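Local coordinates for STAS/SEC14 domain-containing protein (Shewanella loihica PV-4, PDB 2Q3L), which is of unknown function but has a SpoIIAA-like (STAS) fold and may associate with membranes and bind a ligand, at residues L22-V27 / I54-D59; L30-Y35 / S67-W72; R87-G92 / R119-W124. All coordinates share one frame; numbering follows the deposited sequence.

Interaction 1 of 3, residues L22-V27 / I54-D59; sequences LAFKAV and IVALID
The phenyl ring of F24 meets strand 54-59 with its edge. The carbonyl O of L57 lies in the ring plane, with F24 CD1 3.5 Å from L57 O. The methyl of A56 is also at this edge, near F24 CE1. I58 CG1 comes in obliquely, 3.9 Å from F24 CD1, and the two side chains run side by side. F24 CG stands anti to the carbonyl carbon (chi1 -58°), which puts the root of the ring 4.2 Å from L57 O. On the same sheet face L22 CB meets A56 CB at 4.2 Å. On the other face K25 and D59 lie side by side, but K25 NZ stays 4.6 Å from D59 OD2, too far for a salt bridge. K25 NZ pairs with E62 instead, and D59 OD1 bonds T61 OG1. Five backbone hydrogen bonds join the strands in parallel register. The pair belongs to the beta-alpha-beta unit of strand 19-30, helix 32-45 and strand 54-66. Strand 7-16 flanks it beyond L22 and F24, strand 85-91 flanks it beyond strand 54-66, and helix 118-125 packs on V55 and L57.

Interaction 2 of 3, residues L30-Y35 / S67-W72; sequences LTHEDY and SLHAAW
Two helix N-termini meet here, those of helices 32-45 and 68-81, and H32 stacks on H69 across them. The imidazoles form an offset stack, with centroids 3.7 Å apart and planes only 4° from parallel. H69 CE1 sits over the centre of the H32 ring. H32 ND1 lies over the rim of the H69 ring, 3.4 Å from H69 NE2, at a poor angle for a hydrogen bond. H32 CB also makes a CH-pi contact with the H69 face. Beside the stack, the methyl of A70 fits between the L30-T31 backbone and the Y35 ring, with A70 CB 3.8 Å from Y35 CE1. A70 O lies over the rim of one face of that ring. The backbone bond from S67 N to L30 O, 2.8 Å, links the N-cap S67 to the residue before the N-cap T31. T31 and D34 form a capping box, and S67 OG caps A70 N, though the position of S67 OG is less sure. H32 ND1 is hydrogen-bonded to D73, which should fix the rotation of the H32 ring. H69 also packs on L68 of the second subunit. The stack is thus held by ring overlap, with the polar hold on H32 coming from D73. That nearby carboxylate would probably favour a protonated H32, and a positive charge on both stacked rings would probably be unfavourable.

Interaction 3 of 3, residues R87-G92 / R119-W124; sequences RVAIIG and RDALDW
W124 lays one face of its six-membered ring against R87, while the far rim of the ring reaches the strand backbone. R87 CD stands over that face, 4.0 Å from the ring centroid and 17° off its normal, a CH-pi contact. R87 CB touches the rim at W124 CH2, 3.8 Å away. CD thus lies over the face while CB and CG pass the rim. The chain then bends at chi3, so NE does not continue the extended CB-CG-CD run. The guanidinium plane stands 78° from the indole plane, so the two groups are not stacked. The other end of the ring fits against the strand: W124 CZ3 is 3.8 Å from V88 O, and A89 N lies at the edge near the ring plane. Nearly one turn earlier in the helix, A121 is a small bump set against A89 and I91. A121 CB meets A89 CB at 4.0 Å and I91 CD1 at the same distance. These two alanines face each other where the CA atoms of A89 and A121 are 5.9 Å apart. The small side chains allow this close approach, with the helix nearly antiparallel to the strand (176°). An alanine in place of W124 would probably leave R87 CD without the ring face it lies over and open a gap beside A89 CB. Beyond these segments, K113 touches W124 and F115 touches A121. The contact joins the last helix to the sheet mainly through apolar surfaces. The polar end of R87 has partners close by: R87 NE bonds the carbonyl O of L125, and R87 NH2 makes a long, weak ion pair with the C-terminal carboxylate of C126. The charge therefore probably stays near the chain end while the arginine's methylenes pack on the indole.

In the fold
Interactions 1 and 3 share the central sheet, where strands 54-66 and 85-91 are neighbours. Their centres are about 9 Å apart. A56 O to A89 N and I58 O to I91 N are probable hydrogen bonds between them, and L57 packs on I91. Interaction 2 lies across the chain's centre from interaction 3, which it does not touch. Its centre is about 17 Å from that of interaction 1 and about 24 Å from that of interaction 3. Along the chain, the segments of interactions 1 and 2 alternate, and both close before interaction 3 opens. The three contacts thus sample the sheet, the helix starts and the C-terminal helix of one SpoIIAA-like fold. Interactions 1 and 2 also touch the second subunit.

Interaction 1 of 3, residues L22-V27 / I54-D59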
ATOM      1  N   LEU A  22      13.863  22.120  -1.158  1.00 49.79           N
ATOM      2  CA  LEU A  22      13.282  20.950  -0.557  1.00 49.29           C
ATOM      3  C   LEU A  22      13.385  19.836  -1.590  1.00 50.04           C
ATOM      4  O   LEU A  22      13.048  20.035  -2.750  1.00 52.56           O
ATOM      5  CB  LEU A  22      11.843  21.264  -0.139  1.00 49.08           C
ATOM      6  CG  LEU A  22      11.102  20.231   0.674  1.00 49.49           C
ATOM      7  CD1 LEU A  22      11.852  19.887   1.929  1.00 53.95           C
ATOM      8  CD2 LEU A  22       9.641  20.700   0.979  1.00 57.29           C
ATOM      9  N   ALA A  23      13.931  18.690  -1.180  1.00 48.12           N
ATOM     10  CA  ALA A  23      14.163  17.582  -2.101  1.00 48.71           C
ATOM     11  C   ALA A  23      13.396  16.372  -1.686  1.00 47.64           C
ATOM     12  O   ALA A  23      13.359  16.017  -0.494  1.00 49.64           O
ATOM     13  CB  ALA A  23      15.660  17.233  -2.171  1.00 49.17           C
ATOM     14  N   PHE A  24      12.788  15.738  -2.678  1.00 49.07           N
ATOM     15  CA  PHE A  24      12.066  14.494  -2.497  1.00 49.07           C
ATOM     16  C   PHE A  24      12.583  13.508  -3.509  1.00 48.79           C
ATOM     17  O   PHE A  24      12.978  13.869  -4.625  1.00 49.30           O
ATOM     18  CB  PHE A  24      10.578  14.649  -2.806  1.00 49.72           C
ATOM     19  CG  PHE A  24       9.882  15.688  -1.993  1.00 51.33           C
ATOM     20  CD1 PHE A  24       9.939  17.004  -2.364  1.00 49.32           C
ATOM     21  CD2 PHE A  24       9.114  15.323  -0.887  1.00 50.21           C
ATOM     22  CE1 PHE A  24       9.288  17.959  -1.627  1.00 52.48           C
ATOM     23  CE2 PHE A  24       8.442  16.271  -0.139  1.00 56.85           C
ATOM     24  CZ  PHE A  24       8.533  17.592  -0.510  1.00 56.70           C
ATOM     25  N   LYS A  25      12.538  12.245  -3.128  1.00 50.40           N
ATOM     26  CA  LYS A  25      12.864  11.170  -4.029  1.00 51.20           C
ATOM     27  C   LYS A  25      11.877  10.070  -3.703  1.00 50.37           C
ATOM     28  O   LYS A  25      11.914   9.494  -2.612  1.00 52.20           O
ATOM     29  CB  LYS A  25      14.304  10.667  -3.916  1.00 52.35           C
ATOM     30  CG  LYS A  25      14.544   9.586  -4.964  1.00 49.89           C
ATOM     31  CD  LYS A  25      15.874   8.939  -4.916  1.00 55.69           C
ATOM     32  CE  LYS A  25      15.971   8.006  -6.149  1.00 53.55           C
ATOM     33  NZ  LYS A  25      17.225   7.312  -6.186  1.00 58.71           N
ATOM     34  N   ALA A  26      11.006   9.798  -4.669  1.00 49.46           N
ATOM     35  CA  ALA A  26       9.938   8.829  -4.547  1.00 49.55           C
ATOM     36  C   ALA A  26      10.348   7.539  -5.272  1.00 52.45           C
ATOM     37  O   ALA A  26      10.677   7.552  -6.466  1.00 49.59           O
ATOM     38  CB  ALA A  26       8.701   9.397  -5.140  1.00 49.60           C
ATOM     39  N   VAL A  27      10.318   6.429  -4.534  1.00 51.75           N
ATOM     40  CA  VAL A  27      10.785   5.147  -5.053  1.00 51.40           C
ATOM     41  C   VAL A  27       9.771   4.019  -4.912  1.00 50.11           C
ATOM     42  O   VAL A  27       9.177   3.831  -3.868  1.00 50.99           O
ATOM     43  CB  VAL A  27      12.050   4.716  -4.290  1.00 50.69           C
ATOM     44  CG1 VAL A  27      12.547   3.375  -4.797  1.00 52.67           C
ATOM     45  CG2 VAL A  27      13.131   5.795  -4.410  1.00 55.90           C
ATOM     46  N   ILE A  54       8.574  28.540  -1.414  1.00 54.71           N
ATOM     47  CA  ILE A  54       9.309  27.320  -1.453  1.00 57.60           C
ATOM     48  C   ILE A  54       9.578  26.833  -2.858  1.00 53.34           C
ATOM     49  O   ILE A  54       8.725  26.911  -3.744  1.00 54.19           O
ATOM     50  CB  ILE A  54       8.544  26.261  -0.649  1.00 58.36           C
ATOM     51  CG1 ILE A  54       8.292  26.818   0.739  1.00 65.66           C
ATOM     52  CG2 ILE A  54       9.307  24.929  -0.611  1.00 66.79           C
ATOM     53  CD1 ILE A  54       7.473  25.939   1.560  1.00 73.87           C
ATOM     54  N   VAL A  55      10.777  26.309  -3.050  1.00 49.11           N
ATOM     55  CA  VAL A  55      11.101  25.693  -4.300  1.00 48.68           C
ATOM     56  C   VAL A  55      11.460  24.256  -3.977  1.00 48.61           C
ATOM     57  O   VAL A  55      12.199  24.008  -3.055  1.00 49.20           O
ATOM     58  CB  VAL A  55      12.213  26.458  -5.092  1.00 49.97           C
ATOM     59  CG1 VAL A  55      11.768  27.904  -5.341  1.00 47.80           C
ATOM     60  CG2 VAL A  55      13.587  26.433  -4.401  1.00 50.62           C
ATOM     61  N   ALA A  56      10.922  23.308  -4.729  1.00 47.37           N
ATOM     62  CA  ALA A  56      11.228  21.879  -4.516  1.00 49.25           C
ATOM     63  C   ALA A  56      11.658  21.107  -5.767  1.00 47.74           C
ATOM     64  O   ALA A  56      11.358  21.502  -6.908  1.00 49.32           O
ATOM     65  CB  ALA A  56       9.998  21.180  -3.916  1.00 48.71           C
ATOM     66  N   LEU A  57      12.390  20.029  -5.522  1.00 46.29           N
ATOM     67  CA  LEU A  57      12.780  19.055  -6.530  1.00 45.36           C
ATOM     68  C   LEU A  57      12.172  17.722  -6.134  1.00 46.23           C
ATOM     69  O   LEU A  57      12.286  17.314  -4.972  1.00 45.20           O
ATOM     70  CB  LEU A  57      14.308  18.922  -6.608  1.00 48.34           C
ATOM     71  CG  LEU A  57      14.932  17.914  -7.614  1.00 47.17           C
ATOM     72  CD1 LEU A  57      16.245  18.345  -8.116  1.00 52.29           C
ATOM     73  CD2 LEU A  57      15.089  16.557  -6.996  1.00 59.36           C
ATOM     74  N   ILE A  58      11.551  17.026  -7.089  1.00 47.95           N
ATOM     75  CA  ILE A  58      10.950  15.699  -6.829  1.00 47.70           C
ATOM     76  C   ILE A  58      11.499  14.773  -7.897  1.00 48.63           C
ATOM     77  O   ILE A  58      11.238  14.981  -9.085  1.00 47.63           O
ATOM     78  CB  ILE A  58       9.405  15.702  -6.892  1.00 48.15           C
ATOM     79  CG1 ILE A  58       8.831  16.849  -6.052  1.00 48.40           C
ATOM     80  CG2 ILE A  58       8.824  14.343  -6.450  1.00 46.09           C
ATOM     81  CD1 ILE A  58       7.362  16.961  -6.123  1.00 51.47           C
ATOM     82  N   ASP A  59      12.331  13.823  -7.460  1.00 46.97           N
ATOM     83  CA  ASP A  59      12.944  12.822  -8.331  1.00 48.67           C
ATOM     84  C   ASP A  59      11.973  11.623  -8.332  1.00 49.03           C
ATOM     85  O   ASP A  59      11.715  10.980  -7.297  1.00 42.99           O
ATOM     86  CB  ASP A  59      14.367  12.485  -7.829  1.00 46.77           C
ATOM     87  CG  ASP A  59      15.048  11.345  -8.621  1.00 55.79           C
ATOM     88  OD1 ASP A  59      14.372  10.585  -9.335  1.00 54.85           O
ATOM     89  OD2 ASP A  59      16.276  11.173  -8.485  1.00 58.77           O
TER
HETATM   90  O   HOH W   1      12.739   8.392  -7.813  1.00 38.29           O

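Interaction 2 of 3, residues L30-Y35 / S67-W72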
ATOM      1  N   LEU A  30       4.349   3.622  -3.729  1.00 49.48           N
ATOM      2  CA  LEU A  30       4.156   4.371  -2.492  1.00 47.10           C
ATOM      3  C   LEU A  30       2.881   3.943  -1.794  1.00 46.42           C
ATOM      4  O   LEU A  30       1.867   3.666  -2.457  1.00 49.01           O
ATOM      5  CB  LEU A  30       4.103   5.881  -2.780  1.00 43.73           C
ATOM      6  CG  LEU A  30       5.286   6.435  -3.585  1.00 41.57           C
ATOM      7  CD1 LEU A  30       5.169   7.985  -3.636  1.00 46.00           C
ATOM      8  CD2 LEU A  30       6.609   6.080  -2.994  1.00 44.64           C
ATOM      9  N   THR A  31       2.970   3.866  -0.464  1.00 42.36           N
ATOM     10  CA  THR A  31       1.877   3.481   0.385  1.00 45.52           C
ATOM     11  C   THR A  31       1.523   4.652   1.285  1.00 46.33           C
ATOM     12  O   THR A  31       2.248   5.642   1.361  1.00 46.40           O
ATOM     13  CB  THR A  31       2.256   2.317   1.297  1.00 44.51           C
ATOM     14  OG1 THR A  31       3.342   2.736   2.111  1.00 45.67           O
ATOM     15  CG2 THR A  31       2.678   1.058   0.487  1.00 45.25           C
ATOM     16  N   HIS A  32       0.370   4.534   1.921  1.00 44.37           N
ATOM     17  CA  HIS A  32      -0.081   5.493   2.882  1.00 47.18           C
ATOM     18  C   HIS A  32       0.905   5.645   4.077  1.00 47.11           C
ATOM     19  O   HIS A  32       1.130   6.746   4.599  1.00 49.39           O
ATOM     20  CB  HIS A  32      -1.452   5.038   3.359  1.00 45.52           C
ATOM     21  CG  HIS A  32      -1.933   5.758   4.570  1.00 52.34           C
ATOM     22  ND1 HIS A  32      -2.253   7.105   4.558  1.00 44.19           N
ATOM     23  CD2 HIS A  32      -2.179   5.319   5.828  1.00 47.22           C
ATOM     24  CE1 HIS A  32      -2.666   7.461   5.760  1.00 48.67           C
ATOM     25  NE2 HIS A  32      -2.653   6.400   6.543  1.00 46.08           N
ATOM     26  N   GLU A  33       1.505   4.533   4.477  1.00 48.71           N
ATOM     27  CA  GLU A  33       2.495   4.506   5.533  1.00 50.13           C
ATOM     28  C   GLU A  33       3.698   5.352   5.114  1.00 48.73           C
ATOM     29  O   GLU A  33       4.264   6.016   5.949  1.00 52.46           O
ATOM     30  CB  GLU A  33       2.913   3.086   5.880  1.00 48.16           C
ATOM     31  CG  GLU A  33       1.784   2.231   6.524  1.00 53.22           C
ATOM     32  CD  GLU A  33       0.525   1.926   5.611  1.00 67.40           C
ATOM     33  OE1 GLU A  33       0.658   1.789   4.356  1.00 60.36           O
ATOM     34  OE2 GLU A  33      -0.608   1.797   6.170  1.00 73.26           O
ATOM     35  N   ASP A  34       4.040   5.374   3.827  1.00 48.08           N
ATOM     36  CA  ASP A  34       5.148   6.218   3.333  1.00 48.87           C
ATOM     37  C   ASP A  34       4.805   7.690   3.479  1.00 49.00           C
ATOM     38  O   ASP A  34       5.685   8.458   3.872  1.00 51.36           O
ATOM     39  CB  ASP A  34       5.533   5.894   1.869  1.00 50.17           C
ATOM     40  CG  ASP A  34       6.034   4.465   1.691  1.00 51.84           C
ATOM     41  OD1 ASP A  34       6.449   3.845   2.698  1.00 58.07           O
ATOM     42  OD2 ASP A  34       5.972   3.958   0.558  1.00 47.29           O
ATOM     43  N   TYR A  35       3.565   8.088   3.122  1.00 44.07           N
ATOM     44  CA  TYR A  35       3.116   9.474   3.292  1.00 45.25           C
ATOM     45  C   TYR A  35       3.049   9.849   4.763  1.00 48.58           C
ATOM     46  O   TYR A  35       3.355  10.974   5.131  1.00 49.59           O
ATOM     47  CB  TYR A  35       1.791   9.752   2.554  1.00 48.55           C
ATOM     48  CG  TYR A  35       2.038  10.011   1.095  1.00 44.85           C
ATOM     49  CD1 TYR A  35       2.165   8.952   0.183  1.00 40.24           C
ATOM     50  CD2 TYR A  35       2.266  11.298   0.639  1.00 52.40           C
ATOM     51  CE1 TYR A  35       2.488   9.188  -1.200  1.00 44.81           C
ATOM     52  CE2 TYR A  35       2.558  11.551  -0.730  1.00 49.06           C
ATOM     53  CZ  TYR A  35       2.669  10.481  -1.630  1.00 45.84           C
ATOM     54  OH  TYR A  35       2.952  10.726  -2.945  1.00 51.25           O
ATOM     55  N   SER A  67      -0.285   3.828  -4.277  1.00 45.11           N
ATOM     56  CA  SER A  67      -1.482   3.075  -3.918  1.00 47.56           C
ATOM     57  C   SER A  67      -2.634   4.061  -3.967  1.00 48.22           C
ATOM     58  O   SER A  67      -2.427   5.281  -4.055  1.00 48.31           O
ATOM     59  CB  SER A  67      -1.409   2.491  -2.510  1.00 51.02           C
ATOM     60  OG  SER A  67      -1.457   3.511  -1.485  1.00 48.96           O
ATOM     61  N   LEU A  68      -3.843   3.534  -3.876  1.00 46.16           N
ATOM     62  CA  LEU A  68      -5.036   4.355  -3.930  1.00 47.82           C
ATOM     63  C   LEU A  68      -5.050   5.320  -2.753  1.00 48.70           C
ATOM     64  O   LEU A  68      -5.259   6.540  -2.922  1.00 49.07           O
ATOM     65  CB  LEU A  68      -6.284   3.450  -3.938  1.00 48.89           C
ATOM     66  CG  LEU A  68      -7.679   4.083  -3.884  1.00 55.65           C
ATOM     67  CD1 LEU A  68      -7.873   5.113  -4.993  1.00 63.72           C
ATOM     68  CD2 LEU A  68      -8.747   2.988  -3.922  1.00 56.00           C
ATOM     69  N   HIS A  69      -4.812   4.779  -1.556  1.00 45.14           N
ATOM     70  CA  HIS A  69      -4.782   5.599  -0.350  1.00 45.14           C
ATOM     71  C   HIS A  69      -3.664   6.655  -0.464  1.00 45.31           C
ATOM     72  O   HIS A  69      -3.883   7.805  -0.115  1.00 48.69           O
ATOM     73  CB  HIS A  69      -4.586   4.718   0.880  1.00 44.08           C
ATOM     74  CG  HIS A  69      -4.934   5.363   2.186  1.00 48.74           C
ATOM     75  ND1 HIS A  69      -5.081   4.625   3.350  1.00 44.11           N
ATOM     76  CD2 HIS A  69      -5.226   6.649   2.514  1.00 45.27           C
ATOM     77  CE1 HIS A  69      -5.432   5.437   4.334  1.00 43.43           C
ATOM     78  NE2 HIS A  69      -5.548   6.661   3.849  1.00 51.11           N
ATOM     79  N   ALA A  70      -2.477   6.264  -0.952  1.00 45.67           N
ATOM     80  CA  ALA A  70      -1.366   7.176  -1.137  1.00 44.92           C
ATOM     81  C   ALA A  70      -1.710   8.329  -2.087  1.00 49.04           C
ATOM     82  O   ALA A  70      -1.348   9.474  -1.809  1.00 51.56           O
ATOM     83  CB  ALA A  70      -0.151   6.465  -1.613  1.00 44.93           C
ATOM     84  N   ALA A  71      -2.420   8.041  -3.180  1.00 46.36           N
ATOM     85  CA  ALA A  71      -2.848   9.090  -4.093  1.00 47.21           C
ATOM     86  C   ALA A  71      -3.729  10.127  -3.380  1.00 48.72           C
ATOM     87  O   ALA A  71      -3.666  11.312  -3.665  1.00 52.45           O
ATOM     88  CB  ALA A  71      -3.584   8.496  -5.268  1.00 47.05           C
ATOM     89  N   TRP A  72      -4.580   9.676  -2.478  1.00 49.16           N
ATOM     90  CA  TRP A  72      -5.380  10.589  -1.691  1.00 48.93           C
ATOM     91  C   TRP A  72      -4.557  11.417  -0.713  1.00 49.64           C
ATOM     92  O   TRP A  72      -4.850  12.591  -0.558  1.00 51.37           O
ATOM     93  CB  TRP A  72      -6.500   9.845  -0.977  1.00 50.39           C
ATOM     94  CG  TRP A  72      -7.505   9.302  -1.925  1.00 52.08           C
ATOM     95  CD1 TRP A  72      -7.861   9.833  -3.163  1.00 55.53           C
ATOM     96  CD2 TRP A  72      -8.369   8.201  -1.712  1.00 51.55           C
ATOM     97  NE1 TRP A  72      -8.845   9.093  -3.729  1.00 54.81           N
ATOM     98  CE2 TRP A  72      -9.191   8.087  -2.866  1.00 57.09           C
ATOM     99  CE3 TRP A  72      -8.568   7.318  -0.650  1.00 56.20           C
ATOM    100  CZ2 TRP A  72     -10.164   7.118  -2.992  1.00 58.82           C
ATOM    101  CZ3 TRP A  72      -9.546   6.343  -0.781  1.00 58.99           C
ATOM    102  CH2 TRP A  72     -10.323   6.249  -1.943  1.00 63.29           C
TER

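Interaction 3 of 3, residues R87-G92 / R119-W124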
ATOM      1  N   ARG A  87       7.867  27.129  -7.232  1.00 47.38           N
ATOM      2  CA  ARG A  87       8.379  26.294  -8.320  1.00 46.79           C
ATOM      3  C   ARG A  87       8.648  24.905  -7.850  1.00 46.41           C
ATOM      4  O   ARG A  87       9.160  24.708  -6.763  1.00 49.09           O
ATOM      5  CB  ARG A  87       9.676  26.842  -8.951  1.00 46.19           C
ATOM      6  CG  ARG A  87       9.544  28.196  -9.605  1.00 44.95           C
ATOM      7  CD  ARG A  87      10.842  28.568 -10.383  1.00 49.63           C
ATOM      8  NE  ARG A  87      11.909  28.940  -9.451  1.00 52.59           N
ATOM      9  CZ  ARG A  87      12.022  30.149  -8.887  1.00 56.21           C
ATOM     10  NH1 ARG A  87      11.146  31.097  -9.165  1.00 56.78           N
ATOM     11  NH2 ARG A  87      13.015  30.422  -8.036  1.00 49.56           N
ATOM     12  N   VAL A  88       8.314  23.951  -8.710  1.00 46.43           N
ATOM     13  CA  VAL A  88       8.600  22.548  -8.497  1.00 47.03           C
ATOM     14  C   VAL A  88       9.219  21.918  -9.769  1.00 47.07           C
ATOM     15  O   VAL A  88       8.619  21.885 -10.850  1.00 46.92           O
ATOM     16  CB  VAL A  88       7.347  21.770  -8.054  1.00 45.05           C
ATOM     17  CG1 VAL A  88       7.729  20.357  -7.626  1.00 47.15           C
ATOM     18  CG2 VAL A  88       6.684  22.499  -6.896  1.00 50.95           C
ATOM     19  N   ALA A  89      10.427  21.409  -9.609  1.00 48.64           N
ATOM     20  CA  ALA A  89      11.145  20.713 -10.676  1.00 48.47           C
ATOM     21  C   ALA A  89      10.896  19.222 -10.551  1.00 48.23           C
ATOM     22  O   ALA A  89      11.166  18.669  -9.520  1.00 47.42           O
ATOM     23  CB  ALA A  89      12.631  20.960 -10.550  1.00 49.65           C
ATOM     24  N   ILE A  90      10.412  18.583 -11.616  1.00 48.06           N
ATOM     25  CA  ILE A  90      10.247  17.154 -11.631  1.00 50.28           C
ATOM     26  C   ILE A  90      11.366  16.509 -12.433  1.00 48.36           C
ATOM     27  O   ILE A  90      11.580  16.858 -13.554  1.00 50.89           O
ATOM     28  CB  ILE A  90       8.926  16.753 -12.274  1.00 50.11           C
ATOM     29  CG1 ILE A  90       7.754  17.480 -11.581  1.00 49.64           C
ATOM     30  CG2 ILE A  90       8.743  15.253 -12.219  1.00 51.28           C
ATOM     31  CD1 ILE A  90       7.640  17.223 -10.134  1.00 44.30           C
ATOM     32  N   ILE A  91      12.052  15.547 -11.843  1.00 49.03           N
ATOM     33  CA  ILE A  91      13.134  14.835 -12.497  1.00 49.83           C
ATOM     34  C   ILE A  91      12.675  13.427 -12.796  1.00 48.38           C
ATOM     35  O   ILE A  91      12.372  12.668 -11.890  1.00 47.51           O
ATOM     36  CB  ILE A  91      14.390  14.821 -11.627  1.00 51.65           C
ATOM     37  CG1 ILE A  91      14.848  16.260 -11.451  1.00 58.43           C
ATOM     38  CG2 ILE A  91      15.519  13.997 -12.281  1.00 52.55           C
ATOM     39  CD1 ILE A  91      16.163  16.403 -10.792  1.00 73.05           C
ATOM     40  N   GLY A  92      12.592  13.092 -14.076  1.00 47.25           N
ATOM     41  CA  GLY A  92      12.185  11.751 -14.468  1.00 47.47           C
ATOM     42  C   GLY A  92      12.712  11.406 -15.842  1.00 48.07           C
ATOM     43  O   GLY A  92      13.715  11.950 -16.281  1.00 48.38           O
ATOM     44  N   ARG A 119      21.156  18.977 -12.931  1.00 52.13           N
ATOM     45  CA  ARG A 119      21.827  20.287 -13.043  1.00 50.14           C
ATOM     46  C   ARG A 119      20.972  21.322 -13.821  1.00 48.47           C
ATOM     47  O   ARG A 119      20.901  22.494 -13.457  1.00 44.59           O
ATOM     48  CB  ARG A 119      23.239  20.125 -13.637  1.00 52.64           C
ATOM     49  N   ASP A 120      20.335  20.898 -14.905  1.00 49.02           N
ATOM     50  CA  ASP A 120      19.364  21.767 -15.571  1.00 50.14           C
ATOM     51  C   ASP A 120      18.198  22.141 -14.655  1.00 49.27           C
ATOM     52  O   ASP A 120      17.759  23.282 -14.652  1.00 49.38           O
ATOM     53  CB  ASP A 120      18.760  21.081 -16.779  1.00 52.70           C
ATOM     54  CG  ASP A 120      19.631  21.151 -18.006  1.00 56.71           C
ATOM     55  OD1 ASP A 120      20.381  22.126 -18.193  1.00 69.72           O
ATOM     56  OD2 ASP A 120      19.509  20.230 -18.831  1.00 72.06           O
ATOM     57  N   ALA A 121      17.666  21.157 -13.920  1.00 49.14           N
ATOM     58  CA  ALA A 121      16.530  21.388 -13.049  1.00 46.92           C
ATOM     59  C   ALA A 121      16.910  22.388 -11.970  1.00 47.53           C
ATOM     60  O   ALA A 121      16.193  23.369 -11.725  1.00 47.27           O
ATOM     61  CB  ALA A 121      16.081  20.098 -12.427  1.00 48.30           C
ATOM     62  N   LEU A 122      18.054  22.166 -11.340  1.00 46.94           N
ATOM     63  CA  LEU A 122      18.501  23.084 -10.283  1.00 49.76           C
ATOM     64  C   LEU A 122      18.818  24.462 -10.769  1.00 50.14           C
ATOM     65  O   LEU A 122      18.688  25.392 -10.003  1.00 52.79           O
ATOM     66  CB  LEU A 122      19.708  22.536  -9.507  1.00 49.92           C
ATOM     67  CG  LEU A 122      19.336  21.312  -8.682  1.00 52.47           C
ATOM     68  CD1 LEU A 122      20.545  20.795  -7.936  1.00 56.83           C
ATOM     69  CD2 LEU A 122      18.214  21.642  -7.718  1.00 56.45           C
ATOM     70  N   ASP A 123      19.265  24.602 -12.013  1.00 51.27           N
ATOM     71  CA  ASP A 123      19.536  25.898 -12.568  1.00 51.79           C
ATOM     72  C   ASP A 123      18.229  26.698 -12.689  1.00 52.25           C
ATOM     73  O   ASP A 123      18.192  27.890 -12.379  1.00 55.67           O
ATOM     74  CB  ASP A 123      20.193  25.736 -13.954  1.00 54.13           C
ATOM     75  CG  ASP A 123      20.478  27.065 -14.626  1.00 55.73           C
ATOM     76  OD1 ASP A 123      20.574  28.092 -13.919  1.00 62.35           O
ATOM     77  OD2 ASP A 123      20.592  27.096 -15.867  1.00 62.73           O
ATOM     78  N   TRP A 124      17.169  26.037 -13.149  1.00 52.07           N
ATOM     79  CA  TRP A 124      15.848  26.661 -13.313  1.00 50.45           C
ATOM     80  C   TRP A 124      15.158  26.854 -11.959  1.00 51.42           C
ATOM     81  O   TRP A 124      14.507  27.881 -11.706  1.00 51.52           O
ATOM     82  CB  TRP A 124      14.969  25.810 -14.242  1.00 48.28           C
ATOM     83  CG  TRP A 124      13.541  26.226 -14.298  1.00 49.80           C
ATOM     84  CD1 TRP A 124      12.984  27.135 -15.143  1.00 48.84           C
ATOM     85  CD2 TRP A 124      12.463  25.719 -13.485  1.00 47.57           C
ATOM     86  NE1 TRP A 124      11.635  27.249 -14.896  1.00 52.05           N
ATOM     87  CE2 TRP A 124      11.293  26.391 -13.877  1.00 54.65           C
ATOM     88  CE3 TRP A 124      12.380  24.762 -12.468  1.00 47.56           C
ATOM     89  CZ2 TRP A 124      10.048  26.135 -13.276  1.00 50.70           C
ATOM     90  CZ3 TRP A 124      11.166  24.502 -11.904  1.00 43.91           C
ATOM     91  CH2 TRP A 124      10.009  25.182 -12.304  1.00 45.24           C
TER